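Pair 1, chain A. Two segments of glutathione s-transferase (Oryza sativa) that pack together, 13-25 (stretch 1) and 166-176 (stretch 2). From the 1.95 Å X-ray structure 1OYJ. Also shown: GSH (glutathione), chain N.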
# COMPACT_ATOMS: atom_id res chain seq x y z
N TRP A 13 1.98 20.16 -9.82
CA TRP A 13 3.03 20.84 -8.99
C TRP A 13 2.95 20.65 -7.47
O TRP A 13 3.95 20.36 -6.83
CB TRP A 13 3.08 22.36 -9.38
CG TRP A 13 1.91 23.13 -8.93
CD1 TRP A 13 0.80 23.26 -9.57
CD2 TRP A 13 1.78 23.84 -7.72
NE1 TRP A 13 -0.13 23.95 -8.82
CE2 TRP A 13 0.49 24.37 -7.69
CE3 TRP A 13 2.63 24.09 -6.66
CZ2 TRP A 13 -0.01 25.08 -6.61
CZ3 TRP A 13 2.18 24.83 -5.62
CH2 TRP A 13 0.90 25.34 -5.60
N VAL A 14 1.78 20.84 -6.90
CA VAL A 14 1.58 20.82 -5.44
C VAL A 14 1.38 19.39 -4.87
O VAL A 14 1.29 19.20 -3.66
CB VAL A 14 0.34 21.68 -5.09
CG1 VAL A 14 -0.96 20.89 -5.42
CG2 VAL A 14 0.34 22.10 -3.61
N SER A 15 1.32 18.36 -5.74
CA SER A 15 1.18 16.97 -5.25
C SER A 15 2.30 16.43 -4.37
O SER A 15 3.40 16.24 -4.82
CB SER A 15 1.02 15.95 -6.39
OG SER A 15 0.85 14.66 -5.88
N PRO A 16 1.94 16.04 -3.16
CA PRO A 16 2.91 15.44 -2.24
C PRO A 16 3.37 14.11 -2.78
O PRO A 16 4.52 13.71 -2.58
CB PRO A 16 2.13 15.32 -0.96
CG PRO A 16 0.70 15.42 -1.32
CD PRO A 16 0.65 16.25 -2.54
N PHE A 17 2.45 13.39 -3.50
CA PHE A 17 2.74 12.08 -4.01
C PHE A 17 3.74 12.14 -5.18
O PHE A 17 4.72 11.40 -5.23
CB PHE A 17 1.44 11.41 -4.46
CG PHE A 17 0.43 11.29 -3.37
CD1 PHE A 17 -0.70 12.04 -3.37
CD2 PHE A 17 0.62 10.39 -2.37
CE1 PHE A 17 -1.66 11.89 -2.38
CE2 PHE A 17 -0.32 10.24 -1.38
CZ PHE A 17 -1.44 11.03 -1.40
N GLY A 18 3.55 13.10 -6.09
CA GLY A 18 4.51 13.30 -7.18
C GLY A 18 5.82 13.88 -6.64
O GLY A 18 6.89 13.49 -7.01
N GLN A 19 5.75 14.72 -5.65
CA GLN A 19 6.95 15.21 -5.04
C GLN A 19 7.86 14.10 -4.46
O GLN A 19 9.06 14.22 -4.49
CB GLN A 19 6.63 16.27 -4.00
CG GLN A 19 6.16 17.62 -4.67
CD GLN A 19 5.41 18.45 -3.68
OE1 GLN A 19 5.38 18.10 -2.55
NE2 GLN A 19 4.75 19.54 -4.13
N ARG A 20 7.28 13.03 -3.89
CA ARG A 20 8.04 11.93 -3.52
C ARG A 20 8.97 11.46 -4.61
O ARG A 20 10.13 11.17 -4.32
CB ARG A 20 7.23 10.70 -3.08
CG ARG A 20 6.34 10.88 -1.91
CD ARG A 20 5.35 9.77 -1.73
NE ARG A 20 4.68 9.83 -0.46
CZ ARG A 20 3.76 8.98 -0.04
NH1 ARG A 20 3.21 8.11 -0.89
NH2 ARG A 20 3.36 9.03 1.21
N CYS A 21 8.43 11.24 -5.78
CA CYS A 21 9.16 10.65 -6.84
C CYS A 21 10.19 11.69 -7.33
O CYS A 21 11.28 11.34 -7.77
CB CYS A 21 8.24 10.32 -7.99
SG CYS A 21 6.80 9.35 -7.56
N ARG A 22 9.82 12.97 -7.33
CA ARG A 22 10.84 14.00 -7.70
C ARG A 22 12.08 13.95 -6.77
O ARG A 22 13.24 14.01 -7.28
CB ARG A 22 10.31 15.46 -7.70
CG ARG A 22 9.17 15.70 -8.80
CD ARG A 22 8.36 17.01 -8.66
NE ARG A 22 6.96 16.80 -8.53
CZ ARG A 22 6.12 17.74 -8.16
NH1 ARG A 22 4.85 17.44 -8.01
NH2 ARG A 22 6.56 18.94 -7.86
N ILE A 23 11.83 13.95 -5.46
CA ILE A 23 12.93 13.92 -4.47
C ILE A 23 13.77 12.66 -4.62
O ILE A 23 14.97 12.71 -4.55
CB ILE A 23 12.32 14.04 -3.07
CG1 ILE A 23 11.78 15.47 -2.91
CG2 ILE A 23 13.26 13.69 -1.94
CD1 ILE A 23 10.78 15.54 -1.71
N ALA A 24 13.10 11.51 -4.84
CA ALA A 24 13.81 10.25 -4.97
C ALA A 24 14.73 10.19 -6.20
O ALA A 24 15.90 9.76 -6.11
CB ALA A 24 12.86 9.12 -4.93
N MET A 25 14.24 10.69 -7.33
CA MET A 25 15.09 10.84 -8.49
C MET A 25 16.23 11.83 -8.25
O MET A 25 17.38 11.53 -8.56
CB MET A 25 14.23 11.21 -9.72
CG MET A 25 13.47 9.98 -10.21
SD MET A 25 12.53 10.18 -11.73
CE MET A 25 11.14 11.25 -11.26
N ASP A 166 11.37 8.47 5.00
CA ASP A 166 11.64 9.90 5.00
C ASP A 166 11.05 10.53 3.71
O ASP A 166 10.39 11.54 3.76
CB ASP A 166 13.06 10.23 5.06
CG ASP A 166 13.74 9.69 6.33
OD1 ASP A 166 13.50 10.20 7.45
OD2 ASP A 166 14.58 8.77 6.20
N VAL A 167 11.33 9.91 2.59
CA VAL A 167 10.82 10.37 1.33
C VAL A 167 9.33 10.32 1.25
O VAL A 167 8.69 11.28 0.77
CB VAL A 167 11.56 9.71 0.16
CG1 VAL A 167 10.97 10.21 -1.17
CG2 VAL A 167 13.02 10.12 0.16
N ALA A 168 8.71 9.26 1.73
CA ALA A 168 7.25 9.20 1.73
C ALA A 168 6.59 10.33 2.53
O ALA A 168 5.52 10.79 2.17
CB ALA A 168 6.79 7.89 2.26
N LEU A 169 7.20 10.72 3.65
CA LEU A 169 6.52 11.65 4.56
C LEU A 169 6.92 13.11 4.25
O LEU A 169 6.14 14.05 4.47
CB LEU A 169 7.01 11.36 6.01
CG LEU A 169 6.39 12.24 7.11
CD1 LEU A 169 4.89 12.26 7.07
CD2 LEU A 169 6.85 11.78 8.47
N VAL A 170 8.14 13.31 3.74
CA VAL A 170 8.67 14.72 3.70
C VAL A 170 7.85 15.74 2.94
O VAL A 170 7.75 16.86 3.39
CB VAL A 170 10.12 14.79 3.34
CG1 VAL A 170 10.37 14.45 1.95
CG2 VAL A 170 10.76 16.15 3.75
N PRO A 171 7.19 15.37 1.84
CA PRO A 171 6.35 16.37 1.18
C PRO A 171 5.25 16.95 2.06
O PRO A 171 4.90 18.13 1.94
CB PRO A 171 5.82 15.67 -0.06
CG PRO A 171 6.84 14.52 -0.29
CD PRO A 171 7.23 14.10 1.09
N PHE A 172 4.77 16.18 3.01
CA PHE A 172 3.74 16.68 3.84
C PHE A 172 4.25 17.72 4.85
O PHE A 172 3.45 18.46 5.41
CB PHE A 172 3.01 15.51 4.54
CG PHE A 172 2.27 14.63 3.60
CD1 PHE A 172 2.81 13.42 3.13
CD2 PHE A 172 1.05 15.02 3.11
CE1 PHE A 172 2.07 12.68 2.23
CE2 PHE A 172 0.39 14.27 2.23
CZ PHE A 172 0.88 13.12 1.80
N THR A 173 5.58 17.78 5.03
CA THR A 173 6.12 18.84 5.90
C THR A 173 5.74 20.24 5.32
O THR A 173 5.63 21.20 6.05
CB THR A 173 7.60 18.76 6.10
OG1 THR A 173 8.34 18.99 4.87
CG2 THR A 173 7.98 17.40 6.68
N ALA A 174 5.52 20.32 4.01
CA ALA A 174 5.10 21.56 3.44
C ALA A 174 3.63 21.97 3.75
O ALA A 174 3.27 23.12 3.52
CB ALA A 174 5.27 21.56 1.95
N TRP A 175 2.86 21.02 4.25
CA TRP A 175 1.49 21.21 4.68
C TRP A 175 1.40 21.37 6.17
O TRP A 175 0.30 21.61 6.68
CB TRP A 175 0.66 20.00 4.20
CG TRP A 175 0.68 19.76 2.74
CD1 TRP A 175 1.71 19.43 2.01
CD2 TRP A 175 -0.41 19.88 1.82
NE1 TRP A 175 1.37 19.29 0.70
CE2 TRP A 175 0.06 19.57 0.56
CE3 TRP A 175 -1.73 20.21 1.94
CZ2 TRP A 175 -0.75 19.56 -0.57
CZ3 TRP A 175 -2.50 20.24 0.80
CH2 TRP A 175 -2.02 19.90 -0.40
N PHE A 176 2.50 21.25 6.91
CA PHE A 176 2.38 21.28 8.37
C PHE A 176 1.73 22.63 8.81
O PHE A 176 0.84 22.67 9.64
CB PHE A 176 3.70 21.06 9.11
CG PHE A 176 4.14 19.59 9.20
CD1 PHE A 176 3.41 18.57 8.61
CD2 PHE A 176 5.34 19.28 9.83
CE1 PHE A 176 3.85 17.29 8.66
CE2 PHE A 176 5.72 17.91 9.91
CZ PHE A 176 5.02 16.98 9.31
N1 GSH N . -2.21 6.54 -4.25
CA1 GSH N . -1.70 7.68 -4.92
C1 GSH N . -0.23 7.80 -5.13
O11 GSH N . 0.39 8.21 -6.08
O12 GSH N . 0.39 7.44 -4.15
CB1 GSH N . -2.53 8.94 -5.07
CG1 GSH N . -2.00 10.02 -6.02
CD1 GSH N . -3.03 11.14 -6.11
OE1 GSH N . -3.83 11.25 -5.20
N2 GSH N . -3.00 11.99 -7.14
CA2 GSH N . -3.95 13.06 -7.26
C2 GSH N . -4.70 12.79 -8.57
O2 GSH N . -4.00 12.62 -9.56
CB2 GSH N . -3.17 14.37 -7.31
SG2 GSH N . -2.46 14.78 -5.67
N3 GSH N . -6.00 12.51 -8.63
CA3 GSH N . -6.62 13.20 -9.80
C3 GSH N . -7.97 13.91 -9.72
O31 GSH N . -8.84 13.79 -10.64
O32 GSH N . -8.20 14.67 -8.79
O HOH W 1 3.71 18.96 -0.60

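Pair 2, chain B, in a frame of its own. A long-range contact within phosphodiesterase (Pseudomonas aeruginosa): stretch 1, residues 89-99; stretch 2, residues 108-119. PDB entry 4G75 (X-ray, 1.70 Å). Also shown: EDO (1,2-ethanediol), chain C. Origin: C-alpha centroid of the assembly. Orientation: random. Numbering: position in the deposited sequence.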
# COMPACT_ATOMS: atom_id res chain seq x y z
N ILE B 89 -4.23 1.63 -12.92
CA ILE B 89 -4.60 0.50 -12.06
C ILE B 89 -3.78 -0.74 -12.44
O ILE B 89 -3.41 -1.54 -11.60
CB ILE B 89 -6.12 0.23 -12.09
CG1 ILE B 89 -6.87 1.37 -11.40
CG2 ILE B 89 -6.47 -1.11 -11.42
CD1 ILE B 89 -6.45 1.61 -9.97
N PHE B 90 -3.47 -0.86 -13.73
CA PHE B 90 -2.59 -1.94 -14.19
C PHE B 90 -1.14 -1.70 -13.76
O PHE B 90 -0.48 -2.62 -13.29
CB PHE B 90 -2.68 -2.06 -15.72
CG PHE B 90 -1.88 -3.20 -16.31
CD1 PHE B 90 -2.36 -4.50 -16.24
CD2 PHE B 90 -0.68 -2.96 -16.97
CE1 PHE B 90 -1.64 -5.56 -16.81
CE2 PHE B 90 0.04 -4.01 -17.54
CZ PHE B 90 -0.44 -5.31 -17.45
N ASP B 91 -0.65 -0.48 -13.92
CA ASP B 91 0.76 -0.17 -13.75
C ASP B 91 1.21 -0.10 -12.29
O ASP B 91 2.30 -0.56 -11.95
CB ASP B 91 1.12 1.15 -14.43
CG ASP B 91 1.17 1.03 -15.94
OD1 ASP B 91 1.27 -0.11 -16.44
OD2 ASP B 91 1.12 2.08 -16.61
N LEU B 92 0.37 0.50 -11.45
CA LEU B 92 0.74 0.71 -10.05
C LEU B 92 1.15 -0.56 -9.28
O LEU B 92 2.16 -0.55 -8.58
CB LEU B 92 -0.34 1.52 -9.32
CG LEU B 92 -0.34 3.02 -9.66
CD1 LEU B 92 -1.68 3.66 -9.33
CD2 LEU B 92 0.81 3.75 -8.96
N PRO B 93 0.39 -1.65 -9.41
CA PRO B 93 0.84 -2.85 -8.67
C PRO B 93 2.16 -3.40 -9.20
O PRO B 93 2.92 -4.00 -8.44
CB PRO B 93 -0.27 -3.87 -8.93
CG PRO B 93 -1.43 -3.10 -9.40
CD PRO B 93 -0.91 -1.85 -10.05
N GLN B 94 2.42 -3.22 -10.49
CA GLN B 94 3.66 -3.70 -11.07
C GLN B 94 4.84 -2.86 -10.57
O GLN B 94 5.91 -3.40 -10.29
CB GLN B 94 3.60 -3.69 -12.60
CG GLN B 94 4.86 -4.24 -13.27
CD GLN B 94 5.00 -5.74 -13.08
OE1 GLN B 94 4.14 -6.51 -13.49
NE2 GLN B 94 6.09 -6.16 -12.45
N ALA B 95 4.65 -1.55 -10.45
CA ALA B 95 5.67 -0.67 -9.91
C ALA B 95 6.01 -1.08 -8.47
O ALA B 95 7.18 -1.14 -8.08
CB ALA B 95 5.21 0.78 -9.95
N ASP B 96 4.98 -1.34 -7.68
CA ASP B 96 5.21 -1.75 -6.31
C ASP B 96 6.01 -3.05 -6.26
O ASP B 96 6.96 -3.19 -5.47
CB ASP B 96 3.91 -1.93 -5.54
CG ASP B 96 4.14 -2.10 -4.05
OD1 ASP B 96 4.46 -1.09 -3.40
OD2 ASP B 96 4.04 -3.24 -3.56
N TYR B 97 5.63 -3.99 -7.11
CA TYR B 97 6.28 -5.29 -7.13
C TYR B 97 7.71 -5.19 -7.64
O TYR B 97 8.58 -5.96 -7.23
CB TYR B 97 5.49 -6.30 -7.97
CG TYR B 97 5.97 -7.71 -7.76
CD1 TYR B 97 5.80 -8.34 -6.54
CD2 TYR B 97 6.63 -8.40 -8.78
CE1 TYR B 97 6.26 -9.63 -6.33
CE2 TYR B 97 7.09 -9.70 -8.57
CZ TYR B 97 6.90 -10.31 -7.34
OH TYR B 97 7.36 -11.59 -7.12
N ASN B 98 7.97 -4.24 -8.53
CA ASN B 98 9.34 -4.01 -8.99
C ASN B 98 10.24 -3.59 -7.83
O ASN B 98 11.40 -4.01 -7.73
CB ASN B 98 9.39 -2.97 -10.11
CG ASN B 98 8.83 -3.51 -11.42
OD1 ASN B 98 8.70 -4.73 -11.58
ND2 ASN B 98 8.51 -2.63 -12.35
N GLN B 99 9.70 -2.76 -6.94
CA GLN B 99 10.45 -2.38 -5.76
C GLN B 99 10.73 -3.57 -4.85
O GLN B 99 11.85 -3.72 -4.37
CB GLN B 99 9.73 -1.29 -4.97
CG GLN B 99 9.80 0.07 -5.63
CD GLN B 99 9.82 1.20 -4.64
OE1 GLN B 99 8.79 1.55 -4.05
NE2 GLN B 99 11.00 1.77 -4.42
N THR B 108 12.83 4.08 -11.36
CA THR B 108 13.12 2.89 -12.17
C THR B 108 11.95 1.90 -12.12
O THR B 108 11.58 1.32 -13.14
CB THR B 108 14.41 2.19 -11.72
OG1 THR B 108 15.52 3.07 -11.88
CG2 THR B 108 14.64 0.93 -12.54
N ALA B 109 11.39 1.71 -10.94
CA ALA B 109 10.29 0.78 -10.77
C ALA B 109 9.11 1.17 -11.66
O ALA B 109 8.51 0.32 -12.30
CB ALA B 109 9.87 0.72 -9.30
N MSE B 110 8.80 2.46 -11.71
CA MSE B 110 7.68 2.92 -12.52
C MSE B 110 7.99 2.84 -14.01
O MSE B 110 7.16 2.43 -14.80
CB MSE B 110 7.27 4.34 -12.14
CG MSE B 110 6.13 4.88 -13.00
SE MSE B 110 4.47 3.87 -12.73
CE MSE B 110 3.92 4.79 -11.09
N ASN B 111 9.20 3.24 -14.41
CA ASN B 111 9.56 3.15 -15.82
C ASN B 111 9.56 1.72 -16.33
O ASN B 111 9.14 1.45 -17.45
CB ASN B 111 10.90 3.83 -16.10
CG ASN B 111 10.81 5.34 -15.99
OD1 ASN B 111 9.75 5.92 -16.18
ND2 ASN B 111 11.94 5.98 -15.69
N ARG B 112 10.02 0.80 -15.49
CA ARG B 112 10.00 -0.61 -15.84
C ARG B 112 8.56 -1.08 -16.01
O ARG B 112 8.22 -1.76 -16.98
CB ARG B 112 10.72 -1.46 -14.79
CG ARG B 112 11.09 -2.86 -15.26
CD ARG B 112 11.67 -3.74 -14.15
NE ARG B 112 12.82 -3.13 -13.48
CZ ARG B 112 14.05 -3.07 -13.97
NH1 ARG B 112 14.32 -3.57 -15.18
NH2 ARG B 112 15.02 -2.50 -13.28
N ALA B 113 7.71 -0.70 -15.06
CA ALA B 113 6.30 -1.05 -15.12
C ALA B 113 5.60 -0.47 -16.36
O ALA B 113 4.66 -1.08 -16.88
CB ALA B 113 5.56 -0.59 -13.83
N GLN B 114 6.06 0.68 -16.84
CA GLN B 114 5.38 1.34 -17.94
C GLN B 114 6.05 1.07 -19.29
O GLN B 114 5.68 1.67 -20.30
CB GLN B 114 5.24 2.85 -17.67
CG GLN B 114 4.40 3.13 -16.43
CD GLN B 114 3.95 4.57 -16.30
OE1 GLN B 114 4.75 5.51 -16.39
NE2 GLN B 114 2.66 4.77 -16.06
N ASN B 115 7.01 0.16 -19.30
CA ASN B 115 7.69 -0.21 -20.54
C ASN B 115 6.88 -1.23 -21.33
O ASN B 115 7.28 -2.38 -21.48
CB ASN B 115 9.09 -0.74 -20.25
CG ASN B 115 9.94 -0.84 -21.50
OD1 ASN B 115 9.58 -0.33 -22.56
ND2 ASN B 115 11.09 -1.50 -21.37
N HIS B 116 5.71 -0.81 -21.80
CA HIS B 116 4.85 -1.67 -22.60
C HIS B 116 3.96 -0.84 -23.52
O HIS B 116 3.93 0.39 -23.42
CB HIS B 116 3.99 -2.58 -21.69
CG HIS B 116 3.04 -1.85 -20.79
ND1 HIS B 116 1.82 -1.37 -21.22
CD2 HIS B 116 3.12 -1.55 -19.47
CE1 HIS B 116 1.19 -0.81 -20.21
NE2 HIS B 116 1.95 -0.90 -19.14
N GLN B 117 3.26 -1.51 -24.43
CA GLN B 117 2.31 -0.85 -25.32
C GLN B 117 1.08 -0.38 -24.55
O GLN B 117 0.69 -1.00 -23.56
CB GLN B 117 1.87 -1.82 -26.41
CG GLN B 117 3.01 -2.44 -27.19
CD GLN B 117 3.52 -1.54 -28.28
OE1 GLN B 117 4.48 -0.79 -28.08
NE2 GLN B 117 2.87 -1.59 -29.44
N TYR B 118 0.44 0.69 -25.01
CA TYR B 118 -0.78 1.19 -24.40
C TYR B 118 -1.97 1.23 -25.35
O TYR B 118 -2.55 2.30 -25.60
CB TYR B 118 -0.55 2.55 -23.75
CG TYR B 118 0.24 2.49 -22.45
CD1 TYR B 118 -0.41 2.38 -21.23
CD2 TYR B 118 1.63 2.54 -22.46
CE1 TYR B 118 0.31 2.32 -20.04
CE2 TYR B 118 2.35 2.48 -21.28
CZ TYR B 118 1.68 2.37 -20.07
OH TYR B 118 2.40 2.32 -18.90
N PRO B 119 -2.37 0.07 -25.87
CA PRO B 119 -3.58 0.02 -26.70
C PRO B 119 -4.74 0.50 -25.85
O PRO B 119 -4.67 0.46 -24.63
CB PRO B 119 -3.76 -1.47 -26.99
CG PRO B 119 -2.67 -2.20 -26.29
CD PRO B 119 -1.92 -1.26 -25.42
C1 EDO C . 8.67 2.91 -22.89
O1 EDO C . 7.98 2.80 -24.14
C2 EDO C . 8.12 4.11 -22.12
O2 EDO C . 6.74 3.89 -21.80
O HOH W 2 2.61 -2.58 -15.76

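Two helical segments pack at close range in both pairs, and the central 14 residues superpose with an RMSD of 1.0 Å over N, CA and C. In pair 2 the axes of helices 89-99 and 108-113 approach to 7.9 Å, with 130° between their N-to-C directions. Stretch 1 contributes a helix in each case (16-25 in pair 1, 89-99 in pair 2), and stretch 2 enters as a helix and continues into less regular backbone. The contacts bury 583 Å² in pair 1 and 518 Å² in pair 2.

At the centre of stretch 2, Pro A171 matches Ala B113, and both point toward the partner helix. The proline ring lies on the first helix, its CG 3.4 Å from Pro A16 O and 4.0 Å from Arg A20 CG. The smaller Ala B113 is a knob in a hole formed by Asp B91, Gln B94, Ala B95 and Asn B98; its CB lies 3.6 Å from Ala B95 N and 3.8 Å from Gln B94 CG.

Opposite chemistry appears at Pro A16 and Asp B91, whose side-chain centres fall 1.2 Å apart. Pro A16 makes an apolar contact, CB to CB of Pro A171 at 3.8 Å, and sets its CB over the face of Phe A172, 4.0 Å from the ring centroid. Asp B91 instead collects hydrogen bonds: OD1 accepts from His B116 NE2 (2.9 Å), while OD2 accepts from Gln B114 NE2 (3.1 Å) and Tyr B118 OH (2.6 Å). Thus Phe A172 and its match Gln B114 fill nearly the same space, one offering a ring face and the other an amide.

Gln A19 and Gln B94 share identity and a CA position within 0.2 Å, but not a conformation: chi1 is m in the first and t in the second. Gln A19 OE1 accepts from water 1, which also donates to Pro A171 O and accepts from Trp A175 NE1, linking the stretches. Gln B94 NE2 turns along its own helix to Asn B98 OD1 (3.1 Å). Pair 2 has its own bridge in water 2, which donates to Asp B91 OD1 and Ala B113 O.

Arg A20 matches Ala B95, and both CA-to-CB bonds run sideways. The long arginine reaches across, NE and NH2 each donating to Ala A168 O at 2.9 Å, with Ala A168 CB over one guanidinium face. In pair 2 the long side chain is on the other stretch: Met B110, a selenomethionine matching Ala A168, places SE 4.2 Å from Ala B95 CB and CE 3.9 Å from Leu B92 CD2.

One turn on, Ile A23 and Asn B98 both point toward stretch 2. Ile A23 packs CG2 on Val A167 CG2 (4.1 Å) and CD1 on Val A170 CG1 (3.8 Å). Asn B98 ND2 donates to Ala B109 O (3.0 Å), the backbone of the residue matching Val A167, and its CB meets Ala B109 CB at 3.8 Å.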